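Local structure of Beta2-bungarotoxin (Bungarus multicinctus, 1BUN) at residues G39-N43 against G44-K48. The protein is a presynaptic neurotoxin with phospholipase A2 activity, whose Kunitz-type chain probably helps target nerve terminals by binding potassium channels. Sequence-based numbering, arbitrary orientation.
Sequences GCNGN and GNHFK
H46 and N41 illustrate how an irregular loop can be closed by its own side chains. NE2 of H46 donates to OD1 of N41 at 2.6 Å with an N-H...O angle of 162°, and the acceptor lies almost exactly in the ring plane. The donor in turn sits in the plane of the N41 carbonyl, although the amide stands nearly perpendicular to the imidazole, at 81°. With its CG set between the backbone N and the carbonyl carbon (chi1 61°), H46 turns the NE2 edge back toward residues 39-43. On the same edge CD2 lies 3.0 Å from the carbonyl O of N43, which sits near the ring plane, while Y37 stacks on the ring.

A link spanning fewer residues is made by N43, whose amide reaches forward to the backbone two residues on. Its OD1 accepts the backbone N of N45 at 2.9 Å, but the donor rises well above the carbonyl plane and is not directed at a lone pair. A water lies between this OD1 and the O of N45; at 2.4 Å its distance to N43 OD1 is suspiciously short, and that half of the bridge is doubtful. The other end of the amide, ND2, is satisfied by the O of P10.

N45 sends its CG anti to the backbone N, taking the buried amide away from residues 39-43. There OD1 accepts from Y25 N in the strand 20-26 and ND2 donates to K9 O, satisfying both polar ends. The chain pivots at N45 in an inverse gamma turn, closed by a weak bond from H46 N to G44 O. With C40 disulfide-bonded to C16, this asparagine-rich connection between the β-hairpin and the C-terminal helix belongs to the Kunitz (BPTI-type) fold.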
ATOM      1  N   GLY B  39     -15.112 -21.679  -8.573  1.00 21.88           N
ATOM      2  CA  GLY B  39     -14.073 -21.425  -9.568  1.00 22.57           C
ATOM      3  C   GLY B  39     -14.430 -20.914 -10.967  1.00 22.86           C
ATOM      4  O   GLY B  39     -13.586 -20.949 -11.870  1.00 21.63           O
ATOM      5  N   CYS B  40     -15.645 -20.405 -11.151  1.00 23.01           N
ATOM      6  CA  CYS B  40     -16.085 -19.895 -12.451  1.00 23.22           C
ATOM      7  C   CYS B  40     -15.704 -18.443 -12.686  1.00 24.46           C
ATOM      8  O   CYS B  40     -15.880 -17.918 -13.793  1.00 24.42           O
ATOM      9  CB  CYS B  40     -17.589 -20.032 -12.570  1.00 22.40           C
ATOM     10  SG  CYS B  40     -18.114 -21.758 -12.420  1.00 24.85           S
ATOM     11  N   ASN B  41     -15.259 -17.783 -11.622  1.00 24.28           N
ATOM     12  CA  ASN B  41     -14.828 -16.390 -11.665  1.00 26.15           C
ATOM     13  C   ASN B  41     -15.693 -15.418 -12.486  1.00 26.15           C
ATOM     14  O   ASN B  41     -15.167 -14.594 -13.245  1.00 27.21           O
ATOM     15  CB  ASN B  41     -13.385 -16.320 -12.149  1.00 27.29           C
ATOM     16  CG  ASN B  41     -12.742 -15.021 -11.808  1.00 29.52           C
ATOM     17  OD1 ASN B  41     -12.809 -14.584 -10.666  1.00 32.22           O
ATOM     18  ND2 ASN B  41     -12.133 -14.372 -12.791  1.00 30.05           N
ATOM     19  N   GLY B  42     -17.011 -15.515 -12.338  1.00 24.84           N
ATOM     20  CA  GLY B  42     -17.914 -14.643 -13.065  1.00 22.95           C
ATOM     21  C   GLY B  42     -17.753 -13.216 -12.598  1.00 23.00           C
ATOM     22  O   GLY B  42     -18.263 -12.292 -13.231  1.00 23.47           O
ATOM     23  N   ASN B  43     -17.078 -13.043 -11.462  1.00 21.72           N
ATOM     24  CA  ASN B  43     -16.815 -11.742 -10.879  1.00 20.07           C
ATOM     25  C   ASN B  43     -15.808 -12.016  -9.796  1.00 20.73           C
ATOM     26  O   ASN B  43     -15.715 -13.161  -9.356  1.00 22.85           O
ATOM     27  CB  ASN B  43     -18.093 -11.078 -10.325  1.00 18.86           C
ATOM     28  CG  ASN B  43     -18.616 -11.707  -9.034  1.00 18.48           C
ATOM     29  OD1 ASN B  43     -17.878 -12.283  -8.243  1.00 16.89           O
ATOM     30  ND2 ASN B  43     -19.906 -11.544  -8.798  1.00 17.00           N
ATOM     31  N   GLY B  44     -15.132 -10.981  -9.300  1.00 18.93           N
ATOM     32  CA  GLY B  44     -14.119 -11.180  -8.285  1.00 18.04           C
ATOM     33  C   GLY B  44     -14.511 -11.060  -6.831  1.00 18.36           C
ATOM     34  O   GLY B  44     -13.632 -10.871  -5.987  1.00 19.41           O
ATOM     35  N   ASN B  45     -15.800 -11.155  -6.516  1.00 17.21           N
ATOM     36  CA  ASN B  45     -16.258 -11.063  -5.131  1.00 16.00           C
ATOM     37  C   ASN B  45     -16.128 -12.468  -4.569  1.00 16.63           C
ATOM     38  O   ASN B  45     -17.085 -13.261  -4.568  1.00 17.30           O
ATOM     39  CB  ASN B  45     -17.721 -10.581  -5.053  1.00 15.53           C
ATOM     40  CG  ASN B  45     -18.165 -10.256  -3.630  1.00 17.13           C
ATOM     41  OD1 ASN B  45     -17.409 -10.448  -2.678  1.00 20.69           O
ATOM     42  ND2 ASN B  45     -19.385  -9.770  -3.475  1.00 14.78           N
ATOM     43  N   HIS B  46     -14.882 -12.831  -4.292  1.00 17.19           N
ATOM     44  CA  HIS B  46     -14.521 -14.126  -3.722  1.00 16.71           C
ATOM     45  C   HIS B  46     -13.058 -14.028  -3.308  1.00 17.35           C
ATOM     46  O   HIS B  46     -12.172 -13.796  -4.138  1.00 18.42           O
ATOM     47  CB  HIS B  46     -14.760 -15.283  -4.714  1.00 13.41           C
ATOM     48  CG  HIS B  46     -13.969 -15.186  -5.984  1.00 12.02           C
ATOM     49  ND1 HIS B  46     -12.648 -15.558  -6.107  1.00 11.11           N
ATOM     50  CD2 HIS B  46     -14.351 -14.787  -7.226  1.00 10.74           C
ATOM     51  CE1 HIS B  46     -12.283 -15.380  -7.381  1.00  9.97           C
ATOM     52  NE2 HIS B  46     -13.288 -14.913  -8.101  1.00 10.56           N
ATOM     53  N   PHE B  47     -12.784 -14.196  -2.028  1.00 17.02           N
ATOM     54  CA  PHE B  47     -11.404 -14.071  -1.583  1.00 18.94           C
ATOM     55  C   PHE B  47     -11.014 -15.246  -0.686  1.00 18.79           C
ATOM     56  O   PHE B  47     -11.855 -15.765   0.038  1.00 19.24           O
ATOM     57  CB  PHE B  47     -11.216 -12.702  -0.860  1.00 20.53           C
ATOM     58  CG  PHE B  47     -11.928 -11.544  -1.538  1.00 19.47           C
ATOM     59  CD1 PHE B  47     -13.281 -11.319  -1.322  1.00 20.18           C
ATOM     60  CD2 PHE B  47     -11.272 -10.744  -2.447  1.00 20.65           C
ATOM     61  CE1 PHE B  47     -13.978 -10.318  -2.009  1.00 20.04           C
ATOM     62  CE2 PHE B  47     -11.966  -9.733  -3.147  1.00 22.24           C
ATOM     63  CZ  PHE B  47     -13.325  -9.527  -2.921  1.00 20.12           C
ATOM     64  N   LYS B  48      -9.744 -15.647  -0.724  1.00 19.38           N
ATOM     65  CA  LYS B  48      -9.250 -16.756   0.088  1.00 21.02           C
ATOM     66  C   LYS B  48      -9.614 -16.621   1.550  1.00 21.03           C
ATOM     67  O   LYS B  48      -9.713 -17.622   2.235  1.00 21.87           O
ATOM     68  CB  LYS B  48      -7.726 -16.863   0.068  1.00 26.22           C
ATOM     69  CG  LYS B  48      -6.992 -16.536  -1.219  1.00 32.88           C
ATOM     70  CD  LYS B  48      -5.481 -16.393  -0.916  1.00 36.00           C
ATOM     71  CE  LYS B  48      -4.689 -15.867  -2.125  1.00 37.44           C
ATOM     72  NZ  LYS B  48      -4.956 -14.430  -2.414  1.00 35.90           N
TER
HETATM   73  O   HOH W   1     -17.798 -14.373  -6.995  1.00 14.80           O